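Local coordinates for protein Gp26 (Listeria phage P40, PDB 4JZ5) that probably cleaves the glycan strands of Listeria peptidoglycan as a phage endolysin whose catalytic domain belongs to glycosyl hydrolase family 25, at residues N92-L97 with I136-G141; L114-E119 with V147-G152; E131-I136 with K163-L168. All coordinates share one frame; numbering follows the deposited sequence.

Overall arrangement
All three contacts hang on one beta-alpha-beta unit, strand 114-117, helix 128-143 and strand 147-152. Interaction 2, the most deeply placed, pairs the two parallel strands through backbone hydrogen bonds, its centre about 6 Å from the centre of the chain. Interactions 1 and 3, with centres about 14 Å out, fasten two sides of helix 128-143. Interaction 1 is still buried: 92-97 packs by alanine, valine and leucine groups plus one asparagine-histidine bond. Interaction 3 is only partly buried, loop 163-168 being held by a glutamine amide on the solvent-facing side and a buried apolar patch beneath. I136 belongs to both segments of that helix, and a K140-D167 salt bridge links interactions 1 and 3.

Interaction 1: residues N92-L97 with I136-G141; sequences NEANML and IDHVKG
A94 sits with its methyl group between two side chains of the facing helix: its CB lies 3.6 Å from CD2 of H138 and 3.7 Å from CG2 of V139. The same CG2 also rests against the backbone oxygen of A94, so one valine branch touches both the side chain and the main chain of the alanine. Beside this apolar spot, H138 NE2 donates to N95 OD1 at 2.8 Å. The bond is bent, with 140° at the hydrogen. OD1 stays in the plane of the imidazole, at its edge, but the amide is turned well away from that plane, and NE2 approaches tilted from the carbonyl plane. H138 reaches across because its CG is anti to the backbone N (chi1 -170°). Deeper in, L97 CD2 meets V139 CG1 at 4.1 Å, the two side chains crossing at about a right angle. These are neighbouring helices, 87-106 and 128-143, on the outside of the barrel-like alpha/beta fold of family 25. Their axes come within 8.9 Å and cross at -39°, and the small A94 lets its CA approach that of V139 to 5.7 Å. Behind the contact, L97 rests on L78 and H80 of strand 76-81 and V139 on V147, while F135, from the preceding turn, packs on both A94 and L97. E93 OE1 ties helix 87-106 to the backbone N of L83.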
ATOM      1  N   ASN A  92      16.452   4.608   7.849  1.00  6.81           N
ATOM      2  CA  ASN A  92      16.804   4.975   6.482  1.00  7.11           C
ATOM      3  C   ASN A  92      15.725   4.515   5.502  1.00  5.88           C
ATOM      4  O   ASN A  92      15.411   5.224   4.540  1.00  6.41           O
ATOM      5  CB  ASN A  92      18.174   4.425   6.099  1.00  7.79           C
ATOM      6  CG  ASN A  92      19.303   5.088   6.860  1.00  9.39           C
ATOM      7  OD1 ASN A  92      19.156   6.191   7.373  1.00 11.46           O
ATOM      8  ND2 ASN A  92      20.444   4.424   6.916  1.00 10.55           N
ATOM      9  N   GLU A  93      15.129   3.349   5.748  1.00  5.57           N
ATOM     10  CA  GLU A  93      14.020   2.902   4.914  1.00  5.51           C
ATOM     11  C   GLU A  93      12.784   3.778   5.117  1.00  5.66           C
ATOM     12  O   GLU A  93      12.083   4.105   4.150  1.00  5.64           O
ATOM     13  CB  GLU A  93      13.680   1.428   5.174  1.00  5.47           C
ATOM     14  CG  GLU A  93      14.726   0.500   4.564  1.00  6.18           C
ATOM     15  CD  GLU A  93      14.235  -0.885   4.221  1.00  5.16           C
ATOM     16  OE1 GLU A  93      12.994  -1.129   4.221  1.00  5.40           O
ATOM     17  OE2 GLU A  93      15.095  -1.727   3.901  1.00  6.43           O
ATOM     18  N   ALA A  94      12.500   4.177   6.349  1.00  5.27           N
ATOM     19  CA  ALA A  94      11.407   5.113   6.586  1.00  6.30           C
ATOM     20  C   ALA A  94      11.636   6.399   5.791  1.00  5.66           C
ATOM     21  O   ALA A  94      10.690   6.944   5.208  1.00  6.17           O
ATOM     22  CB  ALA A  94      11.281   5.399   8.065  1.00  6.52           C
ATOM     23  N   ASN A  95      12.881   6.862   5.741  1.00  6.10           N
ATOM     24  CA  ASN A  95      13.196   8.053   4.965  1.00  7.37           C
ATOM     25  C   ASN A  95      13.032   7.861   3.464  1.00  6.34           C
ATOM     26  O   ASN A  95      12.787   8.821   2.751  1.00  7.25           O
ATOM     27  CB  ASN A  95      14.600   8.539   5.282  1.00  8.65           C
ATOM     28  CG  ASN A  95      14.680   9.202   6.632  1.00 10.44           C
ATOM     29  OD1 ASN A  95      13.692   9.742   7.126  1.00 11.80           O
ATOM     30  ND2 ASN A  95      15.866   9.193   7.227  1.00 13.20           N
ATOM     31  N   MET A  96      13.144   6.631   2.968  1.00  6.38           N
ATOM     32  CA  MET A  96      12.830   6.353   1.560  1.00  7.22           C
ATOM     33  C   MET A  96      11.369   6.670   1.281  1.00  5.87           C
ATOM     34  O   MET A  96      11.022   7.284   0.275  1.00  6.60           O
ATOM     35  CB  MET A  96      13.078   4.879   1.216  1.00  7.88           C
ATOM     36  CG  MET A  96      14.537   4.454   1.166  1.00 11.83           C
ATOM     37  SD  MET A  96      15.475   5.096  -0.250  1.00 10.28           S
ATOM     38  CE  MET A  96      14.820   4.170  -1.624  1.00 12.59           C
ATOM     39  N   LEU A  97      10.489   6.208   2.156  1.00  5.88           N
ATOM     40  CA  LEU A  97       9.071   6.458   1.978  1.00  5.41           C
ATOM     41  C   LEU A  97       8.772   7.959   2.091  1.00  5.38           C
ATOM     42  O   LEU A  97       7.992   8.498   1.300  1.00  6.05           O
ATOM     43  CB  LEU A  97       8.253   5.637   2.970  1.00  5.63           C
ATOM     44  CG  LEU A  97       6.728   5.787   2.907  1.00  5.68           C
ATOM     45  CD1 LEU A  97       6.144   5.586   1.509  1.00  6.36           C
ATOM     46  CD2 LEU A  97       6.086   4.824   3.878  1.00  5.97           C
ATOM     47  N   ILE A 136       7.065   3.148  11.265  1.00  4.59           N
ATOM     48  CA  ILE A 136       5.796   3.859  11.178  1.00  5.25           C
ATOM     49  C   ILE A 136       5.842   5.162  11.975  1.00  5.44           C
ATOM     50  O   ILE A 136       5.420   6.208  11.470  1.00  5.66           O
ATOM     51  CB  ILE A 136       4.660   2.929  11.629  1.00  5.11           C
ATOM     52  CG1 ILE A 136       4.460   1.828  10.571  1.00  5.39           C
ATOM     53  CG2 ILE A 136       3.374   3.706  11.911  1.00  6.11           C
ATOM     54  CD1 ILE A 136       3.576   0.698  11.025  1.00  8.12           C
ATOM     55  N   ASP A 137       6.376   5.115  13.191  1.00  5.79           N
ATOM     56  CA  ASP A 137       6.502   6.318  13.986  1.00  6.31           C
ATOM     57  C   ASP A 137       7.328   7.357  13.243  1.00  5.74           C
ATOM     58  O   ASP A 137       7.022   8.555  13.286  1.00  6.77           O
ATOM     59  CB  ASP A 137       7.221   6.031  15.298  1.00  7.03           C
ATOM     60  CG  ASP A 137       6.418   5.184  16.282  1.00  7.89           C
ATOM     61  OD1 ASP A 137       5.225   4.937  16.065  1.00  8.54           O
ATOM     62  OD2 ASP A 137       7.019   4.782  17.307  1.00 10.87           O
ATOM     63  N   HIS A 138       8.415   6.936  12.608  1.00  5.61           N
ATOM     64  CA  HIS A 138       9.262   7.888  11.916  1.00  5.83           C
ATOM     65  C   HIS A 138       8.527   8.554  10.762  1.00  5.71           C
ATOM     66  O   HIS A 138       8.562   9.777  10.606  1.00  6.19           O
ATOM     67  CB  HIS A 138      10.551   7.222  11.438  1.00  6.83           C
ATOM     68  CG  HIS A 138      11.559   8.197  10.946  1.00  6.73           C
ATOM     69  ND1 HIS A 138      12.283   8.989  11.806  1.00  8.65           N
ATOM     70  CD2 HIS A 138      11.953   8.536   9.697  1.00  8.09           C
ATOM     71  CE1 HIS A 138      13.082   9.775  11.107  1.00  8.83           C
ATOM     72  NE2 HIS A 138      12.905   9.518   9.826  1.00  9.45           N
ATOM     73  N   VAL A 139       7.860   7.753   9.941  1.00  5.46           N
ATOM     74  CA  VAL A 139       7.168   8.310   8.791  1.00  5.58           C
ATOM     75  C   VAL A 139       6.043   9.262   9.231  1.00  5.24           C
ATOM     76  O   VAL A 139       5.892  10.352   8.676  1.00  6.08           O
ATOM     77  CB  VAL A 139       6.621   7.199   7.885  1.00  5.11           C
ATOM     78  CG1 VAL A 139       5.826   7.791   6.735  1.00  6.10           C
ATOM     79  CG2 VAL A 139       7.751   6.327   7.367  1.00  5.66           C
ATOM     80  N   LYS A 140       5.258   8.852  10.216  1.00  5.25           N
ATOM     81  CA  LYS A 140       4.187   9.713  10.734  1.00  6.38           C
ATOM     82  C   LYS A 140       4.773  11.012  11.274  1.00  6.80           C
ATOM     83  O   LYS A 140       4.244  12.101  11.005  1.00  7.95           O
ATOM     84  CB  LYS A 140       3.391   8.999  11.832  1.00  6.33           C
ATOM     85  CG  LYS A 140       2.473   7.908  11.295  1.00  6.57           C
ATOM     86  CD  LYS A 140       1.798   7.106  12.392  1.00  8.14           C
ATOM     87  CE  LYS A 140       0.896   7.925  13.312  1.00  7.52           C
ATOM     88  NZ  LYS A 140      -0.247   8.552  12.592  1.00  7.69           N
ATOM     89  N   GLY A 141       5.858  10.916  12.030  1.00  6.74           N
ATOM     90  CA  GLY A 141       6.455  12.092  12.628  1.00  7.04           C
ATOM     91  C   GLY A 141       7.069  13.051  11.631  1.00  6.63           C
ATOM     92  O   GLY A 141       7.151  14.248  11.910  1.00  8.12           O
TER

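Interaction 2: residues L114-E119 with V147-G152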
ATOM      1  N   LEU A 114      -0.095   6.543   3.538  1.00  4.50           N
ATOM      2  CA  LEU A 114       1.154   5.831   3.342  1.00  4.93           C
ATOM      3  C   LEU A 114       1.074   4.483   4.039  1.00  4.46           C
ATOM      4  O   LEU A 114       0.296   4.307   4.968  1.00  4.57           O
ATOM      5  CB  LEU A 114       2.323   6.642   3.914  1.00  4.98           C
ATOM      6  CG  LEU A 114       2.458   8.073   3.385  1.00  5.28           C
ATOM      7  CD1 LEU A 114       3.478   8.833   4.203  1.00  6.75           C
ATOM      8  CD2 LEU A 114       2.850   8.105   1.914  1.00  7.12           C
ATOM      9  N   PHE A 115       1.879   3.523   3.576  1.00  4.29           N
ATOM     10  CA  PHE A 115       1.858   2.175   4.137  1.00  4.45           C
ATOM     11  C   PHE A 115       3.236   1.551   4.214  1.00  4.12           C
ATOM     12  O   PHE A 115       4.074   1.725   3.330  1.00  4.56           O
ATOM     13  CB  PHE A 115       1.009   1.249   3.263  1.00  4.21           C
ATOM     14  CG  PHE A 115      -0.447   1.555   3.291  1.00  4.37           C
ATOM     15  CD1 PHE A 115      -1.250   1.006   4.272  1.00  5.91           C
ATOM     16  CD2 PHE A 115      -1.026   2.360   2.345  1.00  5.94           C
ATOM     17  CE1 PHE A 115      -2.605   1.264   4.312  1.00  7.73           C
ATOM     18  CE2 PHE A 115      -2.388   2.624   2.392  1.00  7.48           C
ATOM     19  CZ  PHE A 115      -3.160   2.077   3.379  1.00  8.66           C
ATOM     20  N   LEU A 116       3.433   0.788   5.286  1.00  4.31           N
ATOM     21  CA  LEU A 116       4.531  -0.145   5.417  1.00  4.48           C
ATOM     22  C   LEU A 116       4.050  -1.526   4.957  1.00  4.35           C
ATOM     23  O   LEU A 116       3.122  -2.089   5.551  1.00  5.07           O
ATOM     24  CB  LEU A 116       4.965  -0.223   6.877  1.00  4.38           C
ATOM     25  CG  LEU A 116       5.994  -1.288   7.227  1.00  5.11           C
ATOM     26  CD1 LEU A 116       7.242  -1.130   6.390  1.00  5.91           C
ATOM     27  CD2 LEU A 116       6.350  -1.225   8.704  1.00  5.86           C
ATOM     28  N   ASP A 117       4.680  -2.066   3.916  1.00  4.57           N
ATOM     29  CA  ASP A 117       4.434  -3.430   3.431  1.00  4.66           C
ATOM     30  C   ASP A 117       5.531  -4.310   4.008  1.00  4.56           C
ATOM     31  O   ASP A 117       6.713  -4.190   3.624  1.00  5.31           O
ATOM     32  CB  ASP A 117       4.474  -3.383   1.894  1.00  5.67           C
ATOM     33  CG  ASP A 117       4.399  -4.736   1.219  1.00  6.83           C
ATOM     34  OD1 ASP A 117       4.673  -5.760   1.846  1.00  6.98           O
ATOM     35  OD2 ASP A 117       4.088  -4.763   0.010  1.00  9.25           O
ATOM     36  N   TYR A 118       5.166  -5.132   4.992  1.00  5.17           N
ATOM     37  CA  TYR A 118       6.150  -5.905   5.744  1.00  5.71           C
ATOM     38  C   TYR A 118       5.796  -7.366   5.620  1.00  7.90           C
ATOM     39  O   TYR A 118       4.902  -7.841   6.343  1.00  8.37           O
ATOM     40  CB  TYR A 118       6.222  -5.498   7.232  1.00  7.42           C
ATOM     41  CG  TYR A 118       7.498  -6.016   7.844  1.00  6.48           C
ATOM     42  CD1 TYR A 118       8.677  -5.311   7.736  1.00  6.59           C
ATOM     43  CD2 TYR A 118       7.548  -7.254   8.450  1.00  7.63           C
ATOM     44  CE1 TYR A 118       9.863  -5.812   8.230  1.00  6.54           C
ATOM     45  CE2 TYR A 118       8.730  -7.760   8.952  1.00  7.15           C
ATOM     46  CZ  TYR A 118       9.885  -7.051   8.823  1.00  7.26           C
ATOM     47  OH  TYR A 118      11.051  -7.587   9.321  1.00  7.35           O
ATOM     48  N   GLU A 119       6.468  -8.070   4.710  1.00  7.44           N
ATOM     49  CA  GLU A 119       6.086  -9.445   4.415  1.00  9.27           C
ATOM     50  C   GLU A 119       7.274 -10.401   4.278  1.00  8.65           C
ATOM     51  O   GLU A 119       7.101 -11.557   3.893  1.00  9.32           O
ATOM     52  CB  GLU A 119       5.220  -9.463   3.165  1.00 10.77           C
ATOM     53  CG  GLU A 119       5.931  -9.033   1.910  1.00 10.35           C
ATOM     54  CD  GLU A 119       4.977  -8.926   0.704  1.00  9.21           C
ATOM     55  OE1 GLU A 119       4.442  -7.850   0.401  1.00  8.59           O
ATOM     56  OE2 GLU A 119       4.766  -9.947   0.014  1.00 12.70           O
ATOM     57  N   VAL A 147      -0.331   6.473   8.348  1.00  5.27           N
ATOM     58  CA  VAL A 147       0.486   5.353   7.894  1.00  5.13           C
ATOM     59  C   VAL A 147      -0.132   4.061   8.396  1.00  5.00           C
ATOM     60  O   VAL A 147      -0.304   3.875   9.602  1.00  5.64           O
ATOM     61  CB  VAL A 147       1.927   5.452   8.422  1.00  5.46           C
ATOM     62  CG1 VAL A 147       2.759   4.280   7.934  1.00  6.47           C
ATOM     63  CG2 VAL A 147       2.562   6.763   8.009  1.00  6.67           C
ATOM     64  N   GLY A 148      -0.431   3.161   7.464  1.00  4.31           N
ATOM     65  CA  GLY A 148      -0.940   1.847   7.782  1.00  5.25           C
ATOM     66  C   GLY A 148       0.086   0.747   7.564  1.00  4.07           C
ATOM     67  O   GLY A 148       1.250   1.009   7.258  1.00  4.61           O
ATOM     68  N   LEU A 149      -0.376  -0.494   7.738  1.00  4.32           N
ATOM     69  CA  LEU A 149       0.475  -1.669   7.747  1.00  4.62           C
ATOM     70  C   LEU A 149      -0.176  -2.738   6.889  1.00  4.11           C
ATOM     71  O   LEU A 149      -1.366  -2.997   7.019  1.00  4.58           O
ATOM     72  CB  LEU A 149       0.644  -2.174   9.174  1.00  4.73           C
ATOM     73  CG  LEU A 149       1.500  -3.420   9.367  1.00  5.00           C
ATOM     74  CD1 LEU A 149       2.933  -3.213   8.927  1.00  5.73           C
ATOM     75  CD2 LEU A 149       1.446  -3.840  10.831  1.00  7.09           C
ATOM     76  N   TYR A 150       0.638  -3.353   6.024  1.00  4.76           N
ATOM     77  CA  TYR A 150       0.204  -4.423   5.130  1.00  4.16           C
ATOM     78  C   TYR A 150       1.023  -5.680   5.356  1.00  4.29           C
ATOM     79  O   TYR A 150       2.247  -5.630   5.425  1.00  5.02           O
ATOM     80  CB  TYR A 150       0.363  -3.995   3.663  1.00  4.29           C
ATOM     81  CG  TYR A 150       0.278  -5.125   2.657  1.00  4.56           C
ATOM     82  CD1 TYR A 150       1.402  -5.894   2.343  1.00  5.25           C
ATOM     83  CD2 TYR A 150      -0.919  -5.414   2.014  1.00  5.03           C
ATOM     84  CE1 TYR A 150       1.336  -6.914   1.431  1.00  5.65           C
ATOM     85  CE2 TYR A 150      -0.997  -6.444   1.099  1.00  5.03           C
ATOM     86  CZ  TYR A 150       0.138  -7.187   0.802  1.00  5.12           C
ATOM     87  OH  TYR A 150       0.117  -8.216  -0.108  1.00  7.02           O
ATOM     88  N   ALA A 151       0.321  -6.816   5.382  1.00  4.93           N
ATOM     89  CA  ALA A 151       0.939  -8.131   5.262  1.00  5.62           C
ATOM     90  C   ALA A 151      -0.159  -9.136   4.930  1.00  5.28           C
ATOM     91  O   ALA A 151      -1.363  -8.847   5.037  1.00  5.48           O
ATOM     92  CB  ALA A 151       1.658  -8.528   6.541  1.00  6.80           C
ATOM     93  N   GLY A 152       0.234 -10.326   4.493  1.00  6.26           N
ATOM     94  CA  GLY A 152      -0.703 -11.422   4.387  1.00  6.84           C
ATOM     95  C   GLY A 152      -1.190 -11.877   5.757  1.00  6.62           C
ATOM     96  O   GLY A 152      -0.497 -11.727   6.766  1.00  6.53           O
TER
HETATM   97  O   HOH W   1       2.596  -8.901  -1.506  1.00 15.33           O
HETATM   98  O   HOH W   2       1.890 -10.527  -0.271  1.00 24.55           O
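Four backbone hydrogen bonds zip L114-Y118 to V147-Y150 in parallel register: G148 N to L114 O, L116 N to G148 O, Y150 N to L116 O (2.8 Å) and Y118 N to Y150 O (3.0 Å). At the C-terminal end two waters each donate to E119 OE2 and to Y150 OH; the first lies 2.8 Å from OE2. The phenol is held further by Q193 OE1. The Y150 ring turns its edge to both acids, with CD1 3.3 Å from D117 OD1 and CE1 3.4 Å from E119 OE1. Y150 holds CG anti to the backbone N (chi1 165°), which sets its ring alongside D117, carboxylate and ring planes 62° apart. D117-Y118-E119 matches the Asp-X-Glu sequence found in the active site of family 25 lysozymes, consistent with this strand end forming part of the substrate cleft. F115 shares a face with D117 and Y150, and its ring lies against G148, CD1 to CA 3.6 Å, where no side chain intervenes. On the other face L116 and L149 lie alongside each other, CD2 of L116 being 4.0 Å from CD1 of L149. W170 of strand 169-172 meets the rings of F115 and Y150 edge-to-face. Strand 76-81 flanks 114-117 through H80, and helix 128-143, the connection of this beta-alpha-beta unit, packs V139 on L114 and C132 on Y118.

Interaction 3: residues E131-I136 with K163-L168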
ATOM      1  N   GLU A 131      10.406  -3.063  15.209  1.00  5.72           N
ATOM      2  CA  GLU A 131      11.018  -2.390  14.078  1.00  5.62           C
ATOM      3  C   GLU A 131       9.961  -1.803  13.145  1.00  5.44           C
ATOM      4  O   GLU A 131      10.137  -0.699  12.642  1.00  5.34           O
ATOM      5  CB  GLU A 131      11.986  -3.317  13.352  1.00  6.52           C
ATOM      6  CG  GLU A 131      13.199  -3.699  14.210  1.00  6.97           C
ATOM      7  CD  GLU A 131      14.016  -2.504  14.637  1.00  6.57           C
ATOM      8  OE1 GLU A 131      14.270  -1.614  13.817  1.00  7.29           O
ATOM      9  OE2 GLU A 131      14.397  -2.459  15.820  1.00 11.22           O
ATOM     10  N   CYS A 132       8.851  -2.509  12.940  1.00  4.93           N
ATOM     11  CA  CYS A 132       7.745  -1.932  12.199  1.00  4.70           C
ATOM     12  C   CYS A 132       7.271  -0.656  12.884  1.00  4.68           C
ATOM     13  O   CYS A 132       6.973   0.326  12.221  1.00  4.98           O
ATOM     14  CB  CYS A 132       6.587  -2.925  12.080  1.00  5.33           C
ATOM     15  SG  CYS A 132       6.873  -4.226  10.874  1.00  5.63           S
ATOM     16  N   GLN A 133       7.178  -0.682  14.212  1.00  5.09           N
ATOM     17  CA  GLN A 133       6.740   0.496  14.948  1.00  5.39           C
ATOM     18  C   GLN A 133       7.702   1.672  14.759  1.00  5.61           C
ATOM     19  O   GLN A 133       7.255   2.811  14.566  1.00  5.68           O
ATOM     20  CB  GLN A 133       6.579   0.196  16.439  1.00  5.51           C
ATOM     21  CG  GLN A 133       5.804   1.292  17.152  1.00  5.52           C
ATOM     22  CD  GLN A 133       4.364   1.286  16.726  1.00  5.52           C
ATOM     23  OE1 GLN A 133       3.662   0.305  16.972  1.00  6.85           O
ATOM     24  NE2 GLN A 133       3.934   2.302  15.999  1.00  6.55           N
ATOM     25  N   ARG A 134       9.004   1.405  14.827  1.00  5.59           N
ATOM     26  CA  ARG A 134       9.992   2.454  14.605  1.00  5.70           C
ATOM     27  C   ARG A 134       9.824   3.076  13.225  1.00  5.35           C
ATOM     28  O   ARG A 134       9.896   4.306  13.085  1.00  5.93           O
ATOM     29  CB  ARG A 134      11.412   1.924  14.786  1.00  6.39           C
ATOM     30  CG  ARG A 134      11.719   1.479  16.209  1.00  6.91           C
ATOM     31  CD  ARG A 134      13.137   0.924  16.301  1.00  7.49           C
ATOM     32  NE  ARG A 134      14.128   1.974  16.090  1.00  9.38           N
ATOM     33  CZ  ARG A 134      15.122   1.946  15.212  1.00  8.55           C
ATOM     34  NH1 ARG A 134      15.329   0.907  14.421  1.00  9.02           N
ATOM     35  NH2 ARG A 134      15.924   2.999  15.136  1.00 10.25           N
ATOM     36  N   PHE A 135       9.622   2.245  12.213  1.00  5.05           N
ATOM     37  CA  PHE A 135       9.414   2.740  10.858  1.00  5.32           C
ATOM     38  C   PHE A 135       8.187   3.645  10.775  1.00  4.72           C
ATOM     39  O   PHE A 135       8.260   4.761  10.263  1.00  5.18           O
ATOM     40  CB  PHE A 135       9.274   1.537   9.917  1.00  4.88           C
ATOM     41  CG  PHE A 135       9.021   1.900   8.470  1.00  4.55           C
ATOM     42  CD1 PHE A 135       7.767   2.296   8.041  1.00  4.81           C
ATOM     43  CD2 PHE A 135      10.048   1.821   7.536  1.00  5.25           C
ATOM     44  CE1 PHE A 135       7.541   2.629   6.715  1.00  4.98           C
ATOM     45  CE2 PHE A 135       9.827   2.143   6.205  1.00  5.32           C
ATOM     46  CZ  PHE A 135       8.568   2.551   5.801  1.00  5.48           C
ATOM     47  N   ILE A 136       7.065   3.148  11.265  1.00  4.59           N
ATOM     48  CA  ILE A 136       5.796   3.859  11.178  1.00  5.25           C
ATOM     49  C   ILE A 136       5.842   5.162  11.975  1.00  5.44           C
ATOM     50  O   ILE A 136       5.420   6.208  11.470  1.00  5.66           O
ATOM     51  CB  ILE A 136       4.660   2.929  11.629  1.00  5.11           C
ATOM     52  CG1 ILE A 136       4.460   1.828  10.571  1.00  5.39           C
ATOM     53  CG2 ILE A 136       3.374   3.706  11.911  1.00  6.11           C
ATOM     54  CD1 ILE A 136       3.576   0.698  11.025  1.00  8.12           C
ATOM     55  N   LYS A 163       0.176  -6.127  17.369  1.00  8.54           N
ATOM     56  CA  LYS A 163       0.795  -5.283  18.386  1.00  8.58           C
ATOM     57  C   LYS A 163       1.356  -3.971  17.842  1.00  7.68           C
ATOM     58  O   LYS A 163       1.735  -3.102  18.621  1.00  9.36           O
ATOM     59  CB  LYS A 163       1.898  -6.053  19.090  1.00  8.63           C
ATOM     60  CG  LYS A 163       1.372  -7.234  19.887  1.00 10.56           C
ATOM     61  CD  LYS A 163       2.493  -7.970  20.576  1.00 12.98           C
ATOM     62  CE  LYS A 163       1.969  -9.113  21.424  1.00 18.79           C
ATOM     63  NZ  LYS A 163       3.060  -9.746  22.217  1.00 28.65           N
ATOM     64  N   VAL A 164       1.423  -3.821  16.524  1.00  7.30           N
ATOM     65  CA  VAL A 164       1.857  -2.561  15.931  1.00  6.42           C
ATOM     66  C   VAL A 164       0.718  -1.548  15.972  1.00  6.66           C
ATOM     67  O   VAL A 164      -0.426  -1.892  15.689  1.00  7.17           O
ATOM     68  CB  VAL A 164       2.334  -2.770  14.483  1.00  6.56           C
ATOM     69  CG1 VAL A 164       2.840  -1.469  13.890  1.00  6.69           C
ATOM     70  CG2 VAL A 164       3.436  -3.819  14.426  1.00  6.69           C
ATOM     71  N   LYS A 165       1.031  -0.314  16.352  1.00  6.65           N
ATOM     72  CA  LYS A 165       0.058   0.776  16.360  1.00  6.85           C
ATOM     73  C   LYS A 165       0.192   1.582  15.086  1.00  5.65           C
ATOM     74  O   LYS A 165       1.273   2.100  14.780  1.00  7.36           O
ATOM     75  CB  LYS A 165       0.311   1.677  17.561  1.00  8.04           C
ATOM     76  CG  LYS A 165       0.203   0.949  18.877  1.00 14.49           C
ATOM     77  CD  LYS A 165       0.609   1.850  20.035  1.00 19.29           C
ATOM     78  CE  LYS A 165       0.322   1.203  21.385  1.00 25.32           C
ATOM     79  NZ  LYS A 165       1.095  -0.050  21.585  1.00 33.36           N
ATOM     80  N   HIS A 166      -0.886   1.672  14.322  1.00  6.33           N
ATOM     81  CA  HIS A 166      -0.845   2.346  13.026  1.00  5.70           C
ATOM     82  C   HIS A 166      -2.273   2.675  12.620  1.00  6.18           C
ATOM     83  O   HIS A 166      -3.224   2.407  13.358  1.00  7.19           O
ATOM     84  CB  HIS A 166      -0.186   1.458  11.973  1.00  5.51           C
ATOM     85  CG  HIS A 166      -0.907   0.177  11.789  1.00  5.60           C
ATOM     86  ND1 HIS A 166      -1.996   0.062  10.963  1.00  6.16           N
ATOM     87  CD2 HIS A 166      -0.779  -1.004  12.429  1.00  6.04           C
ATOM     88  CE1 HIS A 166      -2.489  -1.154  11.078  1.00  5.50           C
ATOM     89  NE2 HIS A 166      -1.761  -1.828  11.950  1.00  6.18           N
ATOM     90  N   ASP A 167      -2.422   3.244  11.432  1.00  5.03           N
ATOM     91  CA  ASP A 167      -3.677   3.855  11.042  1.00  5.44           C
ATOM     92  C   ASP A 167      -4.591   3.034  10.138  1.00  5.79           C
ATOM     93  O   ASP A 167      -5.704   3.494   9.855  1.00  7.10           O
ATOM     94  CB  ASP A 167      -3.383   5.196  10.366  1.00  6.40           C
ATOM     95  CG  ASP A 167      -2.705   6.160  11.298  1.00  6.12           C
ATOM     96  OD1 ASP A 167      -3.250   6.352  12.411  1.00  9.18           O
ATOM     97  OD2 ASP A 167      -1.642   6.694  10.958  1.00  6.95           O
ATOM     98  N   LEU A 168      -4.161   1.888   9.627  1.00  5.51           N
ATOM     99  CA  LEU A 168      -5.028   1.108   8.750  1.00  5.39           C
ATOM    100  C   LEU A 168      -4.503  -0.307   8.526  1.00  4.79           C
ATOM    101  O   LEU A 168      -3.374  -0.492   8.093  1.00  4.88           O
ATOM    102  CB  LEU A 168      -5.194   1.822   7.410  1.00  6.64           C
ATOM    103  CG  LEU A 168      -6.440   1.424   6.616  1.00  6.81           C
ATOM    104  CD1 LEU A 168      -6.977   2.617   5.818  1.00 10.88           C
ATOM    105  CD2 LEU A 168      -6.155   0.263   5.680  1.00  8.10           C
TER
HETATM  106  O   HOH W   3       4.061  -1.462  18.938  1.00 10.77           O
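Q133 reaches K165 by two torsions: CG stands anti to the backbone N (chi1 -166°), and a kink at the next bond (chi2 69°) lays the terminal amide along the backbone of the loop. On the outer, helical layer of this alpha/beta barrel-like domain the contact joins helix 128-143 to the loop that leads from helix 153-158 into strand 169-172. The amide reads both polar groups of a single residue, much as a neighbouring strand would. K165 N donates to Q133 OE1 at 2.8 Å, and Q133 NE2 donates to K165 O at 2.9 Å. Both bonds are nearly straight, 173° at the hydrogen, and each donor lies in the carbonyl plane of its acceptor, on a lone pair. Two bonds of opposite sense fix the rotation of the amide. Water 3 adds a further grip, donating to Q133 OE1 at 2.7 Å and also to K163 O, while NE2 has another partner in D137 OD1, one turn along the helix.

Beneath the amide the contact becomes apolar. I136 sends CD1 to V164 CG1, 3.7 Å away, and to H166 CB at 4.0 Å; its other branch, CG2, faces the carbonyl oxygen of K165. The second methyl of V164, CG2, lies 4.0 Å from C132 CB, so the valine spans a full turn of the helix. V164 and H166 also rest on L149, and C132 and I136 on L116, which puts this patch over the two strands. Elsewhere on the helix, E131 and R134 form a salt bridge and reach T90 and G87 respectively. Where the loop turns towards strand 169-172, the H166 ring accepts a bond from the following backbone: L168 N to ND1, 3.1 Å, slightly tilted from the ring plane.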